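Local atomic coordinates of NADH dehydrogenase, putative (Plasmodium falciparum, PDB entry 5JWC), a protein that probably oxidises NADH with a bound flavin-adenine dinucleotide and passes the electrons to ubiquinone, as a type II NADH dehydrogenase of the malaria parasite. Residues L434-V437 against F438-I442; T444-K447 against F448-P451. All blocks are in the same frame, centred on the assembly; numbering follows the deposited sequence.

Interaction 1: residues L434-V437 against F438-I442; sequences LSNV and FNNFI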
ATOM      1  N   LEU A 434      -2.622  23.665  25.058  1.00 30.26           N
ATOM      2  CA  LEU A 434      -1.518  23.356  25.943  1.00 31.09           C
ATOM      3  C   LEU A 434      -0.167  23.799  25.361  1.00 34.43           C
ATOM      4  O   LEU A 434       0.698  24.290  26.093  1.00 33.21           O
ATOM      5  CB  LEU A 434      -1.495  21.872  26.259  1.00 27.58           C
ATOM      6  CG  LEU A 434      -0.452  21.458  27.288  1.00 30.66           C
ATOM      7  CD1 LEU A 434      -0.715  22.241  28.599  1.00 29.37           C
ATOM      8  CD2 LEU A 434      -0.519  19.949  27.491  1.00 26.73           C
ATOM      9  N   SER A 435       0.005  23.632  24.056  1.00 30.05           N
ATOM     10  CA  SER A 435       1.223  24.084  23.394  1.00 32.66           C
ATOM     11  C   SER A 435       1.291  25.613  23.501  1.00 37.41           C
ATOM     12  O   SER A 435       2.350  26.173  23.800  1.00 34.85           O
ATOM     13  CB  SER A 435       1.273  23.601  21.929  1.00 31.17           C
ATOM     14  OG  SER A 435       0.242  24.178  21.147  1.00 33.41           O
ATOM     15  N   ASN A 436       0.156  26.286  23.314  1.00 34.11           N
ATOM     16  CA  ASN A 436       0.111  27.731  23.536  1.00 35.25           C
ATOM     17  C   ASN A 436       0.443  28.113  24.982  1.00 38.08           C
ATOM     18  O   ASN A 436       1.049  29.169  25.225  1.00 39.10           O
ATOM     19  CB  ASN A 436      -1.253  28.304  23.171  1.00 36.83           C
ATOM     20  CG  ASN A 436      -1.300  29.822  23.293  1.00 43.66           C
ATOM     21  OD1 ASN A 436      -0.717  30.536  22.477  1.00 47.07           O
ATOM     22  ND2 ASN A 436      -1.998  30.321  24.307  1.00 46.25           N
ATOM     23  N   VAL A 437       0.042  27.279  25.943  1.00 35.35           N
ATOM     24  CA  VAL A 437       0.398  27.553  27.335  1.00 38.72           C
ATOM     25  C   VAL A 437       1.917  27.478  27.529  1.00 41.79           C
ATOM     26  O   VAL A 437       2.511  28.328  28.217  1.00 36.18           O
ATOM     27  CB  VAL A 437      -0.293  26.588  28.318  1.00 32.18           C
ATOM     28  CG1 VAL A 437       0.339  26.699  29.699  1.00 34.56           C
ATOM     29  CG2 VAL A 437      -1.774  26.931  28.436  1.00 34.53           C
ATOM     30  N   PHE A 438       2.545  26.480  26.911  1.00 35.36           N
ATOM     31  CA  PHE A 438       4.003  26.366  26.965  1.00 37.50           C
ATOM     32  C   PHE A 438       4.706  27.505  26.229  1.00 39.57           C
ATOM     33  O   PHE A 438       5.697  28.049  26.736  1.00 42.96           O
ATOM     34  CB  PHE A 438       4.466  25.023  26.410  1.00 31.59           C
ATOM     35  CG  PHE A 438       4.422  23.910  27.409  1.00 34.79           C
ATOM     36  CD1 PHE A 438       5.515  23.649  28.222  1.00 32.79           C
ATOM     37  CD2 PHE A 438       3.289  23.134  27.554  1.00 33.65           C
ATOM     38  CE1 PHE A 438       5.482  22.625  29.144  1.00 35.64           C
ATOM     39  CE2 PHE A 438       3.239  22.109  28.481  1.00 31.43           C
ATOM     40  CZ  PHE A 438       4.338  21.847  29.277  1.00 38.05           C
ATOM     41  N   ASN A 439       4.179  27.902  25.078  1.00 35.93           N
ATOM     42  CA  ASN A 439       4.798  28.975  24.307  1.00 36.56           C
ATOM     43  C   ASN A 439       4.703  30.357  24.956  1.00 43.72           C
ATOM     44  O   ASN A 439       5.634  31.156  24.846  1.00 42.58           O
ATOM     45  CB  ASN A 439       4.192  29.083  22.901  1.00 33.60           C
ATOM     46  CG  ASN A 439       4.508  27.865  22.013  1.00 36.46           C
ATOM     47  OD1 ASN A 439       5.404  27.084  22.311  1.00 30.86           O
ATOM     48  ND2 ASN A 439       3.768  27.725  20.908  1.00 33.74           N
ATOM     49  N   ASN A 440       3.574  30.650  25.596  1.00 39.28           N
ATOM     50  CA  ASN A 440       3.253  32.034  25.949  1.00 40.08           C
ATOM     51  C   ASN A 440       2.897  32.315  27.407  1.00 43.52           C
ATOM     52  O   ASN A 440       2.578  33.444  27.765  1.00 45.05           O
ATOM     53  CB  ASN A 440       2.106  32.508  25.066  1.00 42.64           C
ATOM     54  CG  ASN A 440       2.510  32.632  23.617  1.00 45.75           C
ATOM     55  OD1 ASN A 440       3.581  33.162  23.296  1.00 48.70           O
ATOM     56  ND2 ASN A 440       1.664  32.137  22.729  1.00 44.66           N
ATOM     57  N   PHE A 441       2.947  31.294  28.250  1.00 45.12           N
ATOM     58  CA  PHE A 441       2.594  31.460  29.643  1.00 40.48           C
ATOM     59  C   PHE A 441       3.688  30.905  30.546  1.00 48.29           C
ATOM     60  O   PHE A 441       4.191  31.616  31.418  1.00 47.93           O
ATOM     61  CB  PHE A 441       1.249  30.783  29.953  1.00 40.32           C
ATOM     62  CG  PHE A 441       0.042  31.498  29.364  1.00 44.23           C
ATOM     63  CD1 PHE A 441      -0.748  32.316  30.152  1.00 42.87           C
ATOM     64  CD2 PHE A 441      -0.297  31.348  28.027  1.00 42.64           C
ATOM     65  CE1 PHE A 441      -1.854  32.968  29.625  1.00 41.63           C
ATOM     66  CE2 PHE A 441      -1.406  32.005  27.490  1.00 43.67           C
ATOM     67  CZ  PHE A 441      -2.184  32.814  28.294  1.00 42.12           C
ATOM     68  N   ILE A 442       4.077  29.650  30.333  1.00 41.50           N
ATOM     69  CA  ILE A 442       5.119  29.042  31.158  1.00 46.64           C
ATOM     70  C   ILE A 442       6.482  29.764  31.005  1.00 53.93           C
ATOM     71  O   ILE A 442       6.938  30.030  29.893  1.00 52.91           O
ATOM     72  CB  ILE A 442       5.261  27.545  30.839  1.00 40.83           C
ATOM     73  CG1 ILE A 442       3.958  26.815  31.205  1.00 42.70           C
ATOM     74  CG2 ILE A 442       6.400  26.938  31.620  1.00 48.35           C
ATOM     75  CD1 ILE A 442       3.980  25.346  30.920  1.00 41.67           C
TER
HETATM   76  O   HOH W   1       1.281  29.472  20.413  1.00 41.28           O
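F438 N, N439 N and N440 N each reach back four residues to the carbonyls of L434, S435 and N436, three successive i to i+4 bonds near the end of helix 424-440; V437 O then accepts both the i+4 bond from F441 N and an i+5 bond from I442 N. The two bonds at V437 O differ in quality: I442 N comes in at 2.9 Å with an N-H...O angle of 168°, whereas the bond from F441 N is more bent. F441 is also the first residue to leave helical backbone angles. On the solvent side, N440 ND2 donates to N436 OD1 at 2.9 Å. N436 swings CG anti to its own nitrogen (chi1 -176°), carrying the amide forward along the helix. The donor then lies well above the plane of the N436 carbonyl, while OD1 sits in the amide plane of N440, and the two amides are turned 65° apart. A water donates to the same OD1 and accepts from N439 ND2, giving the oxygen a second hold. N436 ND2, meanwhile, approaches the edge of the F441 ring, 3.6 Å from CE2. The apolar flank is built differently. L434 and F438 run side by side, with L434 CG 3.9 Å from F438 CE2. I442 turns back toward the helix, its CG1 3.9 Å from V437 CG1, and its CD1 stands 3.5 Å above the plane of the F438 ring, over the centre. This flank faces the sheet that carries strands 131-134 and 337-339: F438 makes edge-to-face contacts with Y131 and Y338. Along another side, S435 OG and N439 ND2 bond to N46, while L434 and S435 pack on F43 of helix 38-46.

Interaction 2: residues T444-K447 against F448-P451; sequences TNQK and FNIP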
ATOM      1  N   THR A 444       7.160  32.925  31.799  1.00 52.46           N
ATOM      2  CA  THR A 444       6.937  34.297  31.350  1.00 55.94           C
ATOM      3  C   THR A 444       6.134  34.991  32.449  1.00 60.02           C
ATOM      4  O   THR A 444       5.704  34.338  33.408  1.00 59.17           O
ATOM      5  CB  THR A 444       6.170  34.385  30.005  1.00 57.64           C
ATOM      6  OG1 THR A 444       4.765  34.227  30.240  1.00 57.18           O
ATOM      7  CG2 THR A 444       6.649  33.331  29.003  1.00 54.23           C
ATOM      8  N   ASN A 445       5.892  36.294  32.313  1.00 62.31           N
ATOM      9  CA  ASN A 445       5.207  37.016  33.387  1.00 68.63           C
ATOM     10  C   ASN A 445       3.700  36.758  33.392  1.00 66.87           C
ATOM     11  O   ASN A 445       2.963  37.383  34.158  1.00 69.02           O
ATOM     12  CB  ASN A 445       5.458  38.524  33.290  1.00 68.22           C
ATOM     13  CG  ASN A 445       4.707  39.173  32.139  1.00 75.18           C
ATOM     14  OD1 ASN A 445       4.426  38.537  31.120  1.00 75.07           O
ATOM     15  ND2 ASN A 445       4.370  40.450  32.305  1.00 79.32           N
ATOM     16  N   GLN A 446       3.248  35.833  32.550  1.00 63.93           N
ATOM     17  CA  GLN A 446       1.848  35.436  32.554  1.00 59.37           C
ATOM     18  C   GLN A 446       1.664  34.051  33.175  1.00 58.05           C
ATOM     19  O   GLN A 446       0.551  33.513  33.177  1.00 53.57           O
ATOM     20  CB  GLN A 446       1.284  35.442  31.130  1.00 60.54           C
ATOM     21  CG  GLN A 446       1.192  36.812  30.478  1.00 62.99           C
ATOM     22  CD  GLN A 446       0.202  37.725  31.171  1.00 64.87           C
ATOM     23  OE1 GLN A 446      -0.772  37.267  31.771  1.00 66.94           O
ATOM     24  NE2 GLN A 446       0.441  39.030  31.083  1.00 68.34           N
ATOM     25  N   LYS A 447       2.743  33.488  33.719  1.00 52.56           N
ATOM     26  CA  LYS A 447       2.724  32.115  34.232  1.00 49.54           C
ATOM     27  C   LYS A 447       1.635  31.802  35.257  1.00 55.19           C
ATOM     28  O   LYS A 447       1.347  30.630  35.513  1.00 51.82           O
ATOM     29  CB  LYS A 447       4.080  31.752  34.842  1.00 58.05           C
ATOM     30  CG  LYS A 447       4.527  32.625  36.005  1.00 61.57           C
ATOM     31  CD  LYS A 447       5.767  32.035  36.698  1.00 64.92           C
ATOM     32  CE  LYS A 447       6.939  31.815  35.749  1.00 65.84           C
ATOM     33  NZ  LYS A 447       7.253  33.015  34.910  1.00 68.44           N
ATOM     34  N   PHE A 448       1.034  32.839  35.838  1.00 57.64           N
ATOM     35  CA  PHE A 448      -0.014  32.655  36.838  1.00 57.69           C
ATOM     36  C   PHE A 448      -1.375  33.069  36.303  1.00 52.09           C
ATOM     37  O   PHE A 448      -2.368  33.008  37.022  1.00 50.77           O
ATOM     38  CB  PHE A 448       0.308  33.447  38.110  1.00 62.61           C
ATOM     39  CG  PHE A 448       1.630  33.090  38.719  1.00 65.15           C
ATOM     40  CD1 PHE A 448       1.887  31.783  39.119  1.00 65.14           C
ATOM     41  CD2 PHE A 448       2.618  34.051  38.881  1.00 62.49           C
ATOM     42  CE1 PHE A 448       3.103  31.440  39.675  1.00 67.06           C
ATOM     43  CE2 PHE A 448       3.836  33.718  39.438  1.00 65.32           C
ATOM     44  CZ  PHE A 448       4.081  32.409  39.836  1.00 68.03           C
ATOM     45  N   ASN A 449      -1.402  33.515  35.049  1.00 46.46           N
ATOM     46  CA  ASN A 449      -2.648  33.822  34.361  1.00 52.69           C
ATOM     47  C   ASN A 449      -3.085  32.731  33.377  1.00 46.78           C
ATOM     48  O   ASN A 449      -3.753  33.027  32.393  1.00 46.58           O
ATOM     49  CB  ASN A 449      -2.539  35.143  33.599  1.00 51.24           C
ATOM     50  CG  ASN A 449      -2.365  36.335  34.512  1.00 63.67           C
ATOM     51  OD1 ASN A 449      -2.585  36.246  35.724  1.00 63.45           O
ATOM     52  ND2 ASN A 449      -1.997  37.471  33.931  1.00 62.72           N
ATOM     53  N   ILE A 450      -2.705  31.484  33.633  1.00 41.09           N
ATOM     54  CA  ILE A 450      -3.080  30.379  32.745  1.00 41.20           C
ATOM     55  C   ILE A 450      -4.555  30.027  32.929  1.00 40.88           C
ATOM     56  O   ILE A 450      -4.957  29.583  34.010  1.00 33.71           O
ATOM     57  CB  ILE A 450      -2.218  29.119  33.002  1.00 40.59           C
ATOM     58  CG1 ILE A 450      -0.737  29.399  32.699  1.00 44.07           C
ATOM     59  CG2 ILE A 450      -2.730  27.923  32.189  1.00 38.52           C
ATOM     60  CD1 ILE A 450       0.191  28.234  33.053  1.00 38.56           C
ATOM     61  N   PRO A 451      -5.374  30.235  31.878  1.00 38.02           N
ATOM     62  CA  PRO A 451      -6.807  29.897  31.981  1.00 37.68           C
ATOM     63  C   PRO A 451      -7.076  28.377  31.899  1.00 39.77           C
ATOM     64  O   PRO A 451      -6.237  27.615  31.400  1.00 36.07           O
ATOM     65  CB  PRO A 451      -7.423  30.624  30.787  1.00 37.56           C
ATOM     66  CG  PRO A 451      -6.303  30.698  29.769  1.00 40.21           C
ATOM     67  CD  PRO A 451      -5.028  30.849  30.583  1.00 37.54           C
TER
HETATM   68  O   HOH W   2      -1.211  29.734  36.021  1.00 52.22           O
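K447 lays its aliphatic chain over one face of the F448 ring, its CG 3.7 Å from the ring centroid and only 12° off the normal, a clear CH-pi contact between sequence neighbours. CD follows across the same ring, 3.6 Å from F448 CZ. Two amides meet nearby: N449 ND2 donates to Q446 OE1 with a modelled separation of 2.5 Å, short enough that the exact length is doubtful, and the amide planes are inclined at 49°. Q446 bends at chi2 (-65°) to bring its amide beside N449. The backbone sets both pairs in place. N449 N bonds to Q446 O at 2.7 Å, closing the type I turn 446-449, and K447 N closes the preceding type I turn on T444 O. Turn 444-447 is also held by T444 OG1, which accepts from Q446 N at 3.2 Å in an ST turn and itself bonds to F441 O. Beyond the ring, the lysine chain bends at both chi3 and chi4, bringing NZ to T444 O from the face opposite K447 N; the modelled 2.5 Å between NZ and that oxygen is again doubtful as an exact length. A water donates to K447 O and bonds weakly to I450 N. The chemistry thus divides the lysine: its methylenes shield an aromatic face at the surface, while its ammonium group, probably charged, lies close enough to add a second donor to the oxygen closing turn 444-447.

How the interactions relate
Read from the N terminus, interaction 1 ends helix 424-440 and interaction 2 follows in the loop leading to strand 460-465. The two are in series, neither nested nor crossed, each a local closure: 434-442 finishes a helix, 444-451 forms two successive turns. Their centres lie 9 Å apart, and F441 joins them. Its CE1 comes within 3.4 Å of N449 O, and its CB packs 3.7 Å from I450 CG1. I450 also touches V437 and Y433, so the loop doubles back along the helix it has just left. Through interaction 1 that helix end rests on strands 131-134 and 337-339, whereas interaction 2 stays at the surface.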